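Local coordinates for 4-oxalocrotonate decarboxylase NahK (Pseudomonas putida, PDB 5D2K), which probably catalyses the metal-assisted decarboxylation of (3E)-2-oxohex-3-enedioate to 2-oxopent-4-enoate and carbon dioxide, a step in the breakdown of naphthalene, at residues A[85-89]-A[219-224]; A[201-206]-A[242-246]. The protein carries 1 engineered substitution. All coordinates share one frame. Where two conformers were deposited one is given. Residues are numbered along the deposited sequence.

How the interactions relate
Packing between layers of a fold may be direct and apolar or water-bridged. Interaction 1 sets helix 213-225 across strand 87-92 of the eight-stranded sheet that also carries the metal-binding glutamates; its chemistry is aliphatic chains around one tyrosine, plus a proline against a methionine sulphur. Interaction 2 joins strand 199-205, at an edge of the five-stranded sheet, to the loop between strands 236-238 and 246-247, using methyl groups near the metal site and water bridges around Glu202. Interaction 1 lies deeper, its centre about 11 Å from that of the chain against about 14 Å, and interaction 2 includes the exposed Leu203. They do not touch, yet strand 199-205 and helix 213-225 are consecutive elements.

Interaction 1. Residues A[85-89]-A[219-224]; sequences TPIYG and MLANLL. With EDO (1,2-ethanediol), chain H.
This is a helix-on-sheet packing contact, in which helix 213-225 lies across the start of strand 87-92, a strand paired with strand 65-71. The axes of strand 87-89 and helix 219-224 run nearly perpendicular, at -81°, and approach to 9.2 Å. Tyr88 CA faces Leu220 CA at 7.0 Å. In the extended chain Pro86, just before the strand, and Tyr88 point toward the helix, Ile87 away. Before the strand, Pro86 CB touches Met219 SD at 3.5 Å. Tyr88 (chi1 69°, chi2 81°) dominates: its CB meets Leu220 CD1 (rotamer t,p) at 3.6 Å, its CD2 meets Leu223 CB at 3.9 Å, and Leu224 CD2 sits over one ring face, 4.1 Å from the centroid, as a CH-pi contact; Leu223 and Leu224 are both m,t. The Tyr88 ring also stacks with Tyr48 of helix 44-60. Side chain to side chain, Pro86 and Tyr88 lie about 5 and 6 Å from Leu72 and Lys69, which bind 2-oxoglutarate. A 1,2-ethanediol, probably from the crystallisation liquor, adds an incidental bridge: Tyr88 OH donates to EDO O1 (2.8 Å), which donates to Leu223 O (2.7 Å). The direct contact is thus apolar, while the Tyr88 hydroxyl is hydrogen-bonded to Trp52.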
# COMPACT_ATOMS: atom_id res chain seq x y z
N THR A 85 -0.66 0.19 14.12
CA THR A 85 -2.01 -0.14 13.67
C THR A 85 -2.05 -0.37 12.15
O THR A 85 -1.79 0.55 11.38
CB THR A 85 -3.01 0.98 14.02
OG1 THR A 85 -2.65 2.18 13.32
CG2 THR A 85 -3.01 1.26 15.52
N PRO A 86 -2.39 -1.60 11.73
CA PRO A 86 -2.50 -1.89 10.29
C PRO A 86 -3.64 -1.14 9.64
O PRO A 86 -4.74 -1.03 10.20
CB PRO A 86 -2.75 -3.39 10.24
CG PRO A 86 -2.32 -3.91 11.60
CD PRO A 86 -2.66 -2.80 12.54
N ILE A 87 -3.37 -0.64 8.44
CA ILE A 87 -4.31 0.18 7.70
C ILE A 87 -4.38 -0.31 6.26
O ILE A 87 -3.54 -1.11 5.83
CB ILE A 87 -3.88 1.66 7.72
CG1 ILE A 87 -2.50 1.82 7.08
CG2 ILE A 87 -3.87 2.19 9.16
CD1 ILE A 87 -2.00 3.28 7.05
N TYR A 88 -5.38 0.14 5.52
CA TYR A 88 -5.43 -0.17 4.10
C TYR A 88 -5.64 1.12 3.29
O TYR A 88 -6.00 2.16 3.84
CB TYR A 88 -6.53 -1.20 3.78
CG TYR A 88 -7.96 -0.72 3.94
CD1 TYR A 88 -8.58 0.04 2.94
CD2 TYR A 88 -8.70 -1.02 5.08
CE1 TYR A 88 -9.90 0.47 3.09
CE2 TYR A 88 -10.00 -0.61 5.24
CZ TYR A 88 -10.60 0.14 4.24
OH TYR A 88 -11.91 0.57 4.40
N GLY A 89 -5.39 1.02 1.99
CA GLY A 89 -5.69 2.08 1.04
C GLY A 89 -5.95 1.45 -0.31
O GLY A 89 -5.88 0.23 -0.46
N MET A 219 -6.87 -10.01 7.27
CA MET A 219 -7.09 -8.78 8.02
C MET A 219 -7.77 -7.72 7.15
O MET A 219 -8.66 -7.01 7.62
CB MET A 219 -5.77 -8.24 8.57
CG MET A 219 -5.97 -7.01 9.42
SD MET A 219 -4.47 -6.45 10.22
CE MET A 219 -4.20 -7.82 11.34
N LEU A 220 -7.37 -7.61 5.89
CA LEU A 220 -8.00 -6.66 4.98
C LEU A 220 -9.50 -6.96 4.84
O LEU A 220 -10.32 -6.03 4.88
CB LEU A 220 -7.32 -6.69 3.60
CG LEU A 220 -7.93 -5.86 2.47
CD1 LEU A 220 -7.91 -4.37 2.84
CD2 LEU A 220 -7.16 -6.10 1.19
N ALA A 221 -9.86 -8.22 4.70
CA ALA A 221 -11.27 -8.58 4.60
C ALA A 221 -12.02 -8.12 5.85
O ALA A 221 -13.12 -7.57 5.77
CB ALA A 221 -11.45 -10.10 4.39
N ASN A 222 -11.39 -8.33 7.00
CA ASN A 222 -12.03 -7.96 8.26
C ASN A 222 -12.17 -6.44 8.42
O ASN A 222 -13.20 -5.95 8.87
CB ASN A 222 -11.27 -8.59 9.43
CG ASN A 222 -11.44 -10.11 9.45
OD1 ASN A 222 -12.45 -10.62 8.98
ND2 ASN A 222 -10.44 -10.82 9.96
N LEU A 223 -11.14 -5.70 8.01
CA LEU A 223 -11.21 -4.24 8.07
C LEU A 223 -12.30 -3.69 7.14
O LEU A 223 -13.06 -2.78 7.51
CB LEU A 223 -9.85 -3.62 7.71
CG LEU A 223 -8.75 -3.83 8.75
CD1 LEU A 223 -7.39 -3.40 8.22
CD2 LEU A 223 -9.10 -3.04 10.02
N LEU A 224 -12.39 -4.25 5.94
CA LEU A 224 -13.37 -3.80 4.97
C LEU A 224 -14.78 -4.08 5.47
O LEU A 224 -15.68 -3.28 5.24
CB LEU A 224 -13.14 -4.47 3.60
CG LEU A 224 -11.93 -3.96 2.81
CD1 LEU A 224 -11.67 -4.91 1.65
CD2 LEU A 224 -12.17 -2.55 2.29
C1 EDO H . -12.51 0.59 8.14
O1 EDO H . -12.83 -0.18 6.96
C2 EDO H . -11.48 -0.14 9.00
O2 EDO H . -11.48 0.41 10.33

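Interaction 2. Residues A[201-206]-A[242-246]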
# COMPACT_ATOMS: atom_id res chain seq x y z
N VAL A 201 20.65 -3.00 0.45
CA VAL A 201 20.32 -2.02 1.48
C VAL A 201 19.29 -2.51 2.52
O VAL A 201 19.26 -2.01 3.64
CB VAL A 201 19.83 -0.68 0.87
CG1 VAL A 201 20.97 -0.01 0.10
CG2 VAL A 201 18.61 -0.89 -0.03
N GLU A 202 18.45 -3.47 2.14
CA GLU A 202 17.47 -4.06 3.05
C GLU A 202 17.18 -5.48 2.62
O GLU A 202 17.31 -5.82 1.45
CB GLU A 202 16.15 -3.27 3.08
CG GLU A 202 16.22 -1.83 3.57
CD GLU A 202 16.53 -1.70 5.06
OE1 GLU A 202 16.43 -2.71 5.79
OE2 GLU A 202 16.85 -0.57 5.49
N LEU A 203 16.76 -6.32 3.57
CA LEU A 203 16.27 -7.65 3.23
C LEU A 203 15.29 -8.13 4.30
O LEU A 203 15.23 -7.58 5.40
CB LEU A 203 17.43 -8.64 3.02
CG LEU A 203 18.59 -8.73 4.01
CD1 LEU A 203 18.15 -9.27 5.36
CD2 LEU A 203 19.67 -9.63 3.39
N GLY A 204 14.52 -9.15 3.96
CA GLY A 204 13.56 -9.70 4.90
C GLY A 204 12.85 -10.91 4.33
O GLY A 204 13.13 -11.35 3.21
N ALA A 205 11.93 -11.46 5.11
CA ALA A 205 11.15 -12.59 4.64
C ALA A 205 9.66 -12.27 4.74
O ALA A 205 9.26 -11.39 5.52
CB ALA A 205 11.48 -13.85 5.44
N GLY A 206 8.87 -12.98 3.95
CA GLY A 206 7.43 -12.76 3.92
C GLY A 206 6.78 -12.83 5.29
O GLY A 206 5.82 -12.12 5.57
N ILE A 242 7.81 -5.60 3.51
CA ILE A 242 8.50 -6.65 4.24
C ILE A 242 9.64 -6.03 5.05
O ILE A 242 9.94 -6.48 6.16
CB ILE A 242 8.99 -7.75 3.27
CG1 ILE A 242 7.77 -8.54 2.76
CG2 ILE A 242 9.96 -8.70 3.95
CD1 ILE A 242 8.00 -9.40 1.53
N THR A 243 10.22 -4.96 4.52
CA THR A 243 11.31 -4.27 5.21
C THR A 243 11.00 -2.80 5.40
O THR A 243 9.99 -2.30 4.92
CB THR A 243 12.63 -4.36 4.42
OG1 THR A 243 12.57 -3.47 3.30
CG2 THR A 243 12.88 -5.77 3.92
N ALA A 244 11.91 -2.10 6.07
CA ALA A 244 11.83 -0.66 6.14
C ALA A 244 11.92 -0.06 4.74
O ALA A 244 12.58 -0.60 3.85
CB ALA A 244 12.94 -0.11 7.03
N ALA A 245 11.23 1.05 4.56
CA ALA A 245 11.23 1.78 3.30
C ALA A 245 12.53 2.57 3.11
O ALA A 245 13.16 3.01 4.08
CB ALA A 245 10.03 2.70 3.25
N VAL A 246 12.95 2.72 1.85
CA VAL A 246 14.23 3.34 1.51
C VAL A 246 14.01 4.52 0.57
O VAL A 246 13.32 4.39 -0.44
CB VAL A 246 15.15 2.31 0.85
CG1 VAL A 246 16.39 2.97 0.24
CG2 VAL A 246 15.53 1.21 1.85
O HOH W 1 13.97 -3.43 7.78
O HOH W 2 15.66 2.11 5.56
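Three residues, Glu202, Ile242 and Thr243, account for most of the surface covered here, and they show two ways for a strand and a loop to meet without pairing: Glu202 works through water, whereas Ile242 and Thr243 meet the strand through methyl groups. The two segments run roughly antiparallel, their end-to-end directions 159° apart, but the backbones share no direct hydrogen bond. Glu202 reaches across the gap. With chi1 and chi2 both m, its aliphatic part lies against the loop, CB 3.6 Å from Thr243 OG1 and CG 3.6 Å from Val246 CG2, while one water donates a hydrogen bond to Glu202 OE1 (3.2 Å) and accepts one from Ala244 N (3.0 Å), and a second donates both to Glu202 OE2 (2.9 Å) and to Ala245 O (3.0 Å). Thr243 turns its methyl to the strand, CG2 lying 3.3 Å from Leu203 O. Ile242 packs on the strand's end, with CG2 3.2 Å from Ala205 O and CD1 4.2 Å from Gly206 CA. Gly204 is consistent with this close approach: a CB there would fall 2.9 Å from Ile242 CG2, a clash, and 3.2 Å from Thr243 CG2. Val201 and Glu202 together face Met194 in a classic beta bulge, and Val201 CG2 meets Val246 CG2 at 4.2 Å. The backbone of Ile242 is hydrogen-bonded to that of Ala115, between the magnesium ligands Glu114 and Glu116. The whole is an edge strand of the five-stranded sheet packed over a loop that borders the metal site in this FAA-hydrolase-family fold.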